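Local coordinates for succinoglycan biosynthesis protein (Bacillus cereus ATCC 14579, PDB 2QGM) that is of unproven function but belongs to the erythromycin esterase family, so it is probably a hydrolase, despite a name that points to succinoglycan biosynthesis, at residues A[112-115]-A[116-119]; A[282-285]-A[286-290]; A[379-383]-A[384-388]. One frame throughout, in Å; residues are numbered along the deposited sequence.

Contact 1: residues A[112-115]-A[116-119]; sequences EEDW and GNGL
Glu113 and Asn117 cross where the chain leaves strand 108-111 and winds into a helix. This crossing is the tight part: Glu113 CG lies 3.6 Å from Asn117 CB, which is itself 3.4 Å from Asp114 O. The carboxylate and amide ends also lie close together, their planes 68° apart. The bend at chi2 (56°) curls the Glu113 carboxylate back over its own chain, where OE1 takes the N-H of Asp114 at 3.0 Å; OE2 is held by the backbone N of Lys137. Two backbone bonds hold the turn, Gly118 N to Asp114 O at 2.9 Å and Leu119 N to Trp115 O at 3.0 Å. The looser part is the Trp115-Leu119 pair. Leu119, partly exposed, reaches the pyrrole side of the indole obliquely, with CD2 3.8 Å from Trp115 NE1. Asp114, at the N-cap position, makes no capping bond with its side chain; OD1 turns to the backbone N of Lys173. Glu112, bonded to His306 N and touching His84, suggests that this loop borders the family's active-site region. The corner between strand 108-111 and helix 115-127 packs against helix 253-269, whose Thr259 bonds Trp115 NE1, and helix 177-190, beside strand 166-171.

Contact 2: residues A[282-285]-A[286-290]; sequences HEQY and LADHA
A histidine-carboxylate hydrogen bond on helix 276-297 forms the polar end of this contact, and four successive backbone bonds of the alpha helix tie it to the turn that follows. His282 ND1 donates to Glu283 OE2 at 2.7 Å. The acceptor lies in the imidazole plane, while the donor stands above the carboxylate, 38° out of its plane. The bend at chi2 (-54°) brings the Glu283 carboxylate back to the ring of the preceding residue. Leu286, one turn on, fits against both: its CD1 is 3.7 Å from His282 CE1, approaching the ring obliquely, and 3.8 Å from Glu283 OE1, with the leucine and glutamate chains running side by side in the same direction. Further round the helix, Asp288 brings OD2 to the edge of the Tyr285 ring, 3.4 Å from CD1 and near the ring plane, with the carboxylate turned 48° from the ring. The same OD2 accepts from a water at 2.7 Å, and that water in turn accepts from Gln284 NE2 at 2.6 Å, bridging the two side chains across one helical turn. Asp288 N bonds to Gln284 O at 2.9 Å.

Several of these polar groups have partners beyond the helix. His282 NE2 bonds to Asp171 OD1, Glu283 OE1 takes both His309 ND1 and the backbone N of Ala324, and Asp288 OD1 forms a salt bridge with Arg331. His282 is thus gripped at ND1 by Glu283 and at NE2 by Asp171, which fixes the rotation of its ring, while both oxygens of the buried Glu283 carboxylate have N-H partners.

Contact 3: residues A[379-383]-A[384-388]; sequences GKVPY and KMFLL
Tyr383 and Phe386 bury most surface here, with Val381 completing a small apolar cluster where the chain turns from a loop into a strand. Tyr383 touches mainly through its CB, which sits 3.6 Å from Phe386 CD1 and approaches that ring obliquely; its own ring has Phe386 CB obliquely beside it, while the phenol end leads away from the strand. Val381 covers one face of the phenylalanine. Its CG1 lies over the ring, 4.0 Å from Phe386 CE1, and its CB is 4.0 Å from Phe386 CZ. Phe386 gets there by taking the first torsion that sets CG between its own N and carbonyl carbon (chi1 57°), which swings the ring back over the preceding turn. No hydrogen bond crosses between 379-383 and 384-388, so the two halves meet through apolar side chains; within the turn, Tyr383 N makes a weak bond to Val381 O at 2.7 Å. That carbonyl also accepts from Arg437 NH2. The ring of Phe386 meets His435, and the backbones of these two residues are hydrogen-bonded. The cluster lies in the connection from helix 374-380 to strand 385-389, which runs between strands 50-51 and 432-439, with Gln46 of helix 37-48 touching Val381.

In the fold
Contacts 1 and 2 are neighbours: their centres are about 13 Å apart, and Trp115 CE3 packs 3.8 Å from His289 CE1, the two rings inclined by about 40°. Asp171, at the end of strand 166-171, links them further, bonding through its backbone to Glu113 and Trp115 and through its side chain to His282. Both lie about 11 Å from the centre of the chain. The family's active site probably lies where Glu112 sits beside His84 and His306, with contact 1 bordering it, though no ligand or catalytic residue is established here. Contact 3 stands apart, its centre about 34 Å from that of contact 1 and about 32 Å from that of contact 2, near the other end of the central sheet.

Contact 1: residues A[112-115]-A[116-119]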
ATOM      1  N   GLU A 112      -1.423   1.392   2.974  1.00 15.26           N
ATOM      2  CA  GLU A 112      -0.275   2.172   3.408  1.00 16.65           C
ATOM      3  C   GLU A 112      -0.892   3.389   4.092  1.00 16.19           C
ATOM      4  O   GLU A 112      -1.007   4.472   3.510  1.00 17.46           O
ATOM      5  CB  GLU A 112       0.568   2.598   2.195  1.00 17.17           C
ATOM      6  CG  GLU A 112       1.865   3.336   2.546  1.00 17.95           C
ATOM      7  CD  GLU A 112       2.592   3.900   1.330  1.00 20.31           C
ATOM      8  OE1 GLU A 112       2.248   3.540   0.182  1.00 20.49           O
ATOM      9  OE2 GLU A 112       3.526   4.705   1.536  1.00 21.49           O
ATOM     10  N   GLU A 113      -1.324   3.173   5.329  1.00 13.79           N
ATOM     11  CA  GLU A 113      -1.954   4.194   6.166  1.00 13.81           C
ATOM     12  C   GLU A 113      -1.592   3.757   7.584  1.00 12.60           C
ATOM     13  O   GLU A 113      -1.405   2.568   7.839  1.00 12.16           O
ATOM     14  CB  GLU A 113      -3.474   4.176   5.953  1.00 16.17           C
ATOM     15  CG  GLU A 113      -4.282   5.127   6.849  1.00 17.67           C
ATOM     16  CD  GLU A 113      -3.829   6.567   6.742  1.00 19.28           C
ATOM     17  OE1 GLU A 113      -3.071   7.036   7.625  1.00 22.14           O
ATOM     18  OE2 GLU A 113      -4.232   7.240   5.774  1.00 19.28           O
ATOM     19  N   ASP A 114      -1.474   4.711   8.497  1.00 12.75           N
ATOM     20  CA  ASP A 114      -1.079   4.380   9.860  1.00 13.07           C
ATOM     21  C   ASP A 114      -1.998   3.410  10.593  1.00 12.73           C
ATOM     22  O   ASP A 114      -3.224   3.444  10.451  1.00 13.27           O
ATOM     23  CB  ASP A 114      -0.886   5.652  10.690  1.00 13.55           C
ATOM     24  CG  ASP A 114       0.200   6.564  10.120  1.00 15.30           C
ATOM     25  OD1 ASP A 114       1.117   6.054   9.435  1.00 15.77           O
ATOM     26  OD2 ASP A 114       0.146   7.789  10.369  1.00 14.57           O
ATOM     27  N   TRP A 115      -1.372   2.540  11.379  1.00 12.82           N
ATOM     28  CA  TRP A 115      -2.062   1.519  12.164  1.00 12.95           C
ATOM     29  C   TRP A 115      -3.317   2.068  12.848  1.00 14.31           C
ATOM     30  O   TRP A 115      -4.419   1.530  12.675  1.00 14.91           O
ATOM     31  CB  TRP A 115      -1.089   0.945  13.204  1.00 12.76           C
ATOM     32  CG  TRP A 115      -1.708  -0.138  14.027  1.00 12.52           C
ATOM     33  CD1 TRP A 115      -2.360   0.006  15.211  1.00 14.53           C
ATOM     34  CD2 TRP A 115      -1.831  -1.518  13.665  1.00 13.46           C
ATOM     35  NE1 TRP A 115      -2.888  -1.199  15.612  1.00 13.25           N
ATOM     36  CE2 TRP A 115      -2.577  -2.153  14.679  1.00 14.05           C
ATOM     37  CE3 TRP A 115      -1.380  -2.282  12.576  1.00 15.93           C
ATOM     38  CZ2 TRP A 115      -2.893  -3.522  14.640  1.00 14.29           C
ATOM     39  CZ3 TRP A 115      -1.693  -3.644  12.534  1.00 14.05           C
ATOM     40  CH2 TRP A 115      -2.442  -4.246  13.563  1.00 15.24           C
ATOM     41  N   GLY A 116      -3.147   3.150  13.605  1.00 13.57           N
ATOM     42  CA  GLY A 116      -4.265   3.763  14.308  1.00 14.48           C
ATOM     43  C   GLY A 116      -5.426   4.181  13.424  1.00 15.51           C
ATOM     44  O   GLY A 116      -6.595   3.999  13.785  1.00 16.34           O
ATOM     45  N   ASN A 117      -5.108   4.768  12.276  1.00 14.06           N
ATOM     46  CA  ASN A 117      -6.134   5.198  11.324  1.00 15.34           C
ATOM     47  C   ASN A 117      -6.823   3.948  10.809  1.00 14.08           C
ATOM     48  O   ASN A 117      -8.028   3.946  10.551  1.00 15.42           O
ATOM     49  CB  ASN A 117      -5.495   5.953  10.165  1.00 17.77           C
ATOM     50  CG  ASN A 117      -5.084   7.359  10.552  1.00 22.80           C
ATOM     51  OD1 ASN A 117      -4.258   7.985   9.889  1.00 24.53           O
ATOM     52  ND2 ASN A 117      -5.685   7.875  11.623  1.00 19.63           N
ATOM     53  N   GLY A 118      -6.047   2.878  10.675  1.00 14.16           N
ATOM     54  CA  GLY A 118      -6.601   1.620  10.205  1.00 15.61           C
ATOM     55  C   GLY A 118      -7.675   1.092  11.136  1.00 14.60           C
ATOM     56  O   GLY A 118      -8.710   0.615  10.676  1.00 13.34           O
ATOM     57  N   LEU A 119      -7.423   1.174  12.444  1.00 14.62           N
ATOM     58  CA  LEU A 119      -8.366   0.715  13.464  1.00 14.78           C
ATOM     59  C   LEU A 119      -9.707   1.445  13.309  1.00 15.69           C
ATOM     60  O   LEU A 119     -10.768   0.834  13.410  1.00 17.30           O
ATOM     61  CB  LEU A 119      -7.796   0.978  14.873  1.00 15.75           C
ATOM     62  CG  LEU A 119      -6.495   0.265  15.272  1.00 16.98           C
ATOM     63  CD1 LEU A 119      -6.099   0.637  16.706  1.00 14.34           C
ATOM     64  CD2 LEU A 119      -6.678  -1.242  15.160  1.00 15.27           C
TER

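Contact 2: residues A[282-285]-A[286-290]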
ATOM      1  N   HIS A 282      11.264   0.013   8.698  1.00 15.79           N
ATOM      2  CA  HIS A 282       9.941   0.463   8.293  1.00 15.32           C
ATOM      3  C   HIS A 282       9.324  -0.468   7.246  1.00 15.39           C
ATOM      4  O   HIS A 282       8.160  -0.869   7.374  1.00 16.42           O
ATOM      5  CB  HIS A 282      10.012   1.886   7.737  1.00 16.18           C
ATOM      6  CG  HIS A 282       8.703   2.388   7.206  1.00 17.88           C
ATOM      7  ND1 HIS A 282       8.353   2.284   5.879  1.00 17.12           N
ATOM      8  CD2 HIS A 282       7.657   2.975   7.833  1.00 18.56           C
ATOM      9  CE1 HIS A 282       7.142   2.792   5.708  1.00 18.68           C
ATOM     10  NE2 HIS A 282       6.700   3.217   6.876  1.00 18.37           N
ATOM     11  N   GLU A 283      10.098  -0.812   6.217  1.00 15.93           N
ATOM     12  CA  GLU A 283       9.592  -1.690   5.152  1.00 16.43           C
ATOM     13  C   GLU A 283       9.350  -3.103   5.683  1.00 16.79           C
ATOM     14  O   GLU A 283       8.391  -3.777   5.294  1.00 17.35           O
ATOM     15  CB  GLU A 283      10.573  -1.711   3.973  1.00 16.34           C
ATOM     16  CG  GLU A 283      10.793  -0.347   3.315  1.00 18.15           C
ATOM     17  CD  GLU A 283       9.495   0.328   2.875  1.00 17.75           C
ATOM     18  OE1 GLU A 283       8.795  -0.207   1.986  1.00 17.02           O
ATOM     19  OE2 GLU A 283       9.179   1.401   3.422  1.00 17.04           O
ATOM     20  N   GLN A 284      10.226  -3.538   6.578  1.00 17.84           N
ATOM     21  CA  GLN A 284      10.122  -4.845   7.200  1.00 17.92           C
ATOM     22  C   GLN A 284       8.754  -4.936   7.899  1.00 17.16           C
ATOM     23  O   GLN A 284       8.012  -5.901   7.713  1.00 16.24           O
ATOM     24  CB  GLN A 284      11.257  -4.984   8.213  1.00 22.51           C
ATOM     25  CG  GLN A 284      11.592  -6.373   8.697  1.00 29.19           C
ATOM     26  CD  GLN A 284      12.939  -6.370   9.401  1.00 31.30           C
ATOM     27  OE1 GLN A 284      13.946  -5.949   8.822  1.00 33.30           O
ATOM     28  NE2 GLN A 284      12.965  -6.827  10.652  1.00 29.44           N
ATOM     29  N   TYR A 285       8.420  -3.912   8.678  1.00 15.32           N
ATOM     30  CA  TYR A 285       7.162  -3.884   9.403  1.00 15.76           C
ATOM     31  C   TYR A 285       5.934  -3.777   8.506  1.00 15.33           C
ATOM     32  O   TYR A 285       4.874  -4.313   8.839  1.00 17.17           O
ATOM     33  CB  TYR A 285       7.185  -2.761  10.445  1.00 13.49           C
ATOM     34  CG  TYR A 285       8.266  -2.976  11.485  1.00 16.89           C
ATOM     35  CD1 TYR A 285       8.695  -4.264  11.807  1.00 18.24           C
ATOM     36  CD2 TYR A 285       8.842  -1.907  12.164  1.00 16.45           C
ATOM     37  CE1 TYR A 285       9.672  -4.482  12.782  1.00 17.29           C
ATOM     38  CE2 TYR A 285       9.821  -2.112  13.140  1.00 19.71           C
ATOM     39  CZ  TYR A 285      10.228  -3.404  13.445  1.00 16.40           C
ATOM     40  OH  TYR A 285      11.183  -3.623  14.419  1.00 18.33           O
ATOM     41  N   LEU A 286       6.051  -3.099   7.368  1.00 16.86           N
ATOM     42  CA  LEU A 286       4.903  -3.032   6.469  1.00 15.28           C
ATOM     43  C   LEU A 286       4.580  -4.465   6.060  1.00 17.35           C
ATOM     44  O   LEU A 286       3.423  -4.889   6.088  1.00 16.38           O
ATOM     45  CB  LEU A 286       5.225  -2.222   5.215  1.00 15.16           C
ATOM     46  CG  LEU A 286       5.318  -0.706   5.370  1.00 15.59           C
ATOM     47  CD1 LEU A 286       5.622  -0.090   4.003  1.00 16.56           C
ATOM     48  CD2 LEU A 286       3.996  -0.148   5.921  1.00 19.06           C
ATOM     49  N   ALA A 287       5.623  -5.202   5.677  1.00 17.01           N
ATOM     50  CA  ALA A 287       5.484  -6.591   5.265  1.00 17.43           C
ATOM     51  C   ALA A 287       4.948  -7.452   6.395  1.00 17.55           C
ATOM     52  O   ALA A 287       4.060  -8.282   6.182  1.00 16.78           O
ATOM     53  CB  ALA A 287       6.824  -7.134   4.782  1.00 16.96           C
ATOM     54  N   ASP A 288       5.486  -7.265   7.598  1.00 15.58           N
ATOM     55  CA  ASP A 288       5.035  -8.043   8.745  1.00 16.43           C
ATOM     56  C   ASP A 288       3.540  -7.841   8.963  1.00 16.72           C
ATOM     57  O   ASP A 288       2.799  -8.796   9.173  1.00 17.69           O
ATOM     58  CB  ASP A 288       5.775  -7.624  10.020  1.00 15.92           C
ATOM     59  CG  ASP A 288       7.233  -8.043  10.026  1.00 18.47           C
ATOM     60  OD1 ASP A 288       7.620  -8.943   9.243  1.00 17.56           O
ATOM     61  OD2 ASP A 288       7.989  -7.467  10.833  1.00 16.04           O
ATOM     62  N   HIS A 289       3.096  -6.592   8.915  1.00 16.85           N
ATOM     63  CA  HIS A 289       1.681  -6.325   9.121  1.00 14.95           C
ATOM     64  C   HIS A 289       0.804  -6.975   8.057  1.00 14.63           C
ATOM     65  O   HIS A 289      -0.257  -7.513   8.373  1.00 15.22           O
ATOM     66  CB  HIS A 289       1.432  -4.820   9.189  1.00 15.54           C
ATOM     67  CG  HIS A 289       1.775  -4.224  10.520  1.00 14.64           C
ATOM     68  ND1 HIS A 289       2.055  -2.884  10.689  1.00 14.41           N
ATOM     69  CD2 HIS A 289       1.870  -4.785  11.749  1.00 15.96           C
ATOM     70  CE1 HIS A 289       2.305  -2.646  11.964  1.00 16.18           C
ATOM     71  NE2 HIS A 289       2.200  -3.781  12.630  1.00 14.84           N
ATOM     72  N   ALA A 290       1.251  -6.948   6.806  1.00 15.85           N
ATOM     73  CA  ALA A 290       0.477  -7.560   5.728  1.00 15.42           C
ATOM     74  C   ALA A 290       0.320  -9.065   5.963  1.00 15.00           C
ATOM     75  O   ALA A 290      -0.769  -9.622   5.795  1.00 14.75           O
ATOM     76  CB  ALA A 290       1.154  -7.309   4.405  1.00 15.13           C
TER
HETATM   77  O   HOH W   1      10.639  -7.801  11.302  1.00 31.89           O

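Contact 3: residues A[379-383]-A[384-388]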
ATOM      1  N   GLY A 379       2.391   4.395 -23.693  1.00 20.03           N
ATOM      2  CA  GLY A 379       1.426   5.357 -24.193  1.00 23.22           C
ATOM      3  C   GLY A 379       1.204   5.231 -25.689  1.00 23.15           C
ATOM      4  O   GLY A 379       0.176   5.666 -26.208  1.00 24.33           O
ATOM      5  N   LYS A 380       2.172   4.626 -26.372  1.00 24.11           N
ATOM      6  CA  LYS A 380       2.115   4.427 -27.822  1.00 24.53           C
ATOM      7  C   LYS A 380       1.147   3.306 -28.193  1.00 25.49           C
ATOM      8  O   LYS A 380       0.554   3.320 -29.275  1.00 24.51           O
ATOM      9  CB  LYS A 380       3.508   4.088 -28.362  1.00 25.71           C
ATOM     10  CG  LYS A 380       4.524   5.215 -28.220  1.00 27.78           C
ATOM     11  CD  LYS A 380       4.196   6.403 -29.110  1.00 29.99           C
ATOM     12  CE  LYS A 380       5.264   7.483 -28.990  1.00 31.52           C
ATOM     13  NZ  LYS A 380       4.964   8.696 -29.800  1.00 32.68           N
ATOM     14  N   VAL A 381       1.002   2.335 -27.297  1.00 23.66           N
ATOM     15  CA  VAL A 381       0.107   1.212 -27.519  1.00 23.11           C
ATOM     16  C   VAL A 381      -1.295   1.744 -27.775  1.00 21.40           C
ATOM     17  O   VAL A 381      -1.789   2.588 -27.025  1.00 21.41           O
ATOM     18  CB  VAL A 381       0.086   0.298 -26.294  1.00 21.83           C
ATOM     19  CG1 VAL A 381      -0.904  -0.831 -26.507  1.00 22.49           C
ATOM     20  CG2 VAL A 381       1.488  -0.242 -26.050  1.00 21.32           C
ATOM     21  N   PRO A 382      -1.959   1.250 -28.836  1.00 22.58           N
ATOM     22  CA  PRO A 382      -3.309   1.712 -29.164  1.00 22.36           C
ATOM     23  C   PRO A 382      -4.457   1.331 -28.237  1.00 21.65           C
ATOM     24  O   PRO A 382      -5.557   1.049 -28.697  1.00 20.67           O
ATOM     25  CB  PRO A 382      -3.504   1.215 -30.599  1.00 22.95           C
ATOM     26  CG  PRO A 382      -2.743  -0.051 -30.621  1.00 23.77           C
ATOM     27  CD  PRO A 382      -1.464   0.320 -29.870  1.00 22.81           C
ATOM     28  N   TYR A 383      -4.192   1.315 -26.935  1.00 21.06           N
ATOM     29  CA  TYR A 383      -5.219   1.039 -25.936  1.00 21.97           C
ATOM     30  C   TYR A 383      -5.067   2.135 -24.894  1.00 20.80           C
ATOM     31  O   TYR A 383      -3.957   2.382 -24.424  1.00 23.27           O
ATOM     32  CB  TYR A 383      -5.012  -0.306 -25.244  1.00 20.82           C
ATOM     33  CG  TYR A 383      -5.327  -1.520 -26.081  1.00 21.26           C
ATOM     34  CD1 TYR A 383      -6.495  -1.592 -26.836  1.00 20.48           C
ATOM     35  CD2 TYR A 383      -4.481  -2.622 -26.076  1.00 22.31           C
ATOM     36  CE1 TYR A 383      -6.812  -2.734 -27.562  1.00 23.15           C
ATOM     37  CE2 TYR A 383      -4.783  -3.764 -26.796  1.00 23.54           C
ATOM     38  CZ  TYR A 383      -5.949  -3.820 -27.535  1.00 23.87           C
ATOM     39  OH  TYR A 383      -6.243  -4.966 -28.239  1.00 25.15           O
ATOM     40  N   LYS A 384      -6.163   2.796 -24.544  1.00 20.98           N
ATOM     41  CA  LYS A 384      -6.113   3.857 -23.540  1.00 21.95           C
ATOM     42  C   LYS A 384      -5.793   3.279 -22.164  1.00 22.45           C
ATOM     43  O   LYS A 384      -5.155   3.933 -21.346  1.00 21.62           O
ATOM     44  CB  LYS A 384      -7.442   4.609 -23.496  1.00 24.18           C
ATOM     45  CG  LYS A 384      -7.655   5.560 -24.668  1.00 25.41           C
ATOM     46  CD  LYS A 384      -9.114   5.975 -24.752  1.00 28.51           C
ATOM     47  CE  LYS A 384      -9.318   7.093 -25.755  1.00 30.50           C
ATOM     48  NZ  LYS A 384      -8.679   6.784 -27.060  1.00 31.38           N
HETATM   49  N   MSE A 385      -6.242   2.052 -21.915  1.00 22.46           N
HETATM   50  CA  MSE A 385      -5.987   1.373 -20.644  1.00 21.80           C
HETATM   51  C   MSE A 385      -5.854  -0.120 -20.883  1.00 20.91           C
HETATM   52  O   MSE A 385      -6.600  -0.696 -21.670  1.00 19.55           O
HETATM   53  CB  MSE A 385      -7.133   1.595 -19.669  1.00 23.97           C
HETATM   54  CG  MSE A 385      -7.459   3.034 -19.412  1.00 26.25           C
HETATM   55 SE   MSE A 385      -8.966   3.102 -18.251  1.00 37.57          SE
HETATM   56  CE  MSE A 385     -10.365   2.747 -19.517  1.00 25.69           C
ATOM     57  N   PHE A 386      -4.913  -0.755 -20.197  1.00 17.70           N
ATOM     58  CA  PHE A 386      -4.730  -2.176 -20.379  1.00 17.28           C
ATOM     59  C   PHE A 386      -3.895  -2.843 -19.294  1.00 17.20           C
ATOM     60  O   PHE A 386      -3.185  -2.176 -18.536  1.00 16.53           O
ATOM     61  CB  PHE A 386      -4.088  -2.462 -21.738  1.00 15.60           C
ATOM     62  CG  PHE A 386      -2.772  -1.773 -21.955  1.00 17.80           C
ATOM     63  CD1 PHE A 386      -2.731  -0.456 -22.420  1.00 18.48           C
ATOM     64  CD2 PHE A 386      -1.572  -2.445 -21.724  1.00 16.33           C
ATOM     65  CE1 PHE A 386      -1.513   0.183 -22.659  1.00 19.95           C
ATOM     66  CE2 PHE A 386      -0.346  -1.817 -21.957  1.00 19.00           C
ATOM     67  CZ  PHE A 386      -0.315  -0.499 -22.428  1.00 18.86           C
ATOM     68  N   LEU A 387      -4.015  -4.166 -19.218  1.00 16.71           N
ATOM     69  CA  LEU A 387      -3.257  -4.968 -18.275  1.00 18.86           C
ATOM     70  C   LEU A 387      -2.168  -5.618 -19.095  1.00 18.51           C
ATOM     71  O   LEU A 387      -2.379  -5.941 -20.263  1.00 18.17           O
ATOM     72  CB  LEU A 387      -4.112  -6.087 -17.678  1.00 19.35           C
ATOM     73  CG  LEU A 387      -5.321  -5.702 -16.838  1.00 20.39           C
ATOM     74  CD1 LEU A 387      -6.213  -6.914 -16.640  1.00 20.99           C
ATOM     75  CD2 LEU A 387      -4.843  -5.160 -15.513  1.00 19.00           C
ATOM     76  N   LEU A 388      -1.009  -5.815 -18.484  1.00 18.63           N
ATOM     77  CA  LEU A 388       0.099  -6.462 -19.165  1.00 19.07           C
ATOM     78  C   LEU A 388       0.787  -7.397 -18.174  1.00 19.46           C
ATOM     79  O   LEU A 388       1.277  -6.950 -17.140  1.00 19.05           O
ATOM     80  CB  LEU A 388       1.091  -5.413 -19.683  1.00 20.91           C
ATOM     81  CG  LEU A 388       2.191  -5.975 -20.578  1.00 21.54           C
ATOM     82  CD1 LEU A 388       1.525  -6.542 -21.823  1.00 21.86           C
ATOM     83  CD2 LEU A 388       3.217  -4.902 -20.954  1.00 23.24           C
TER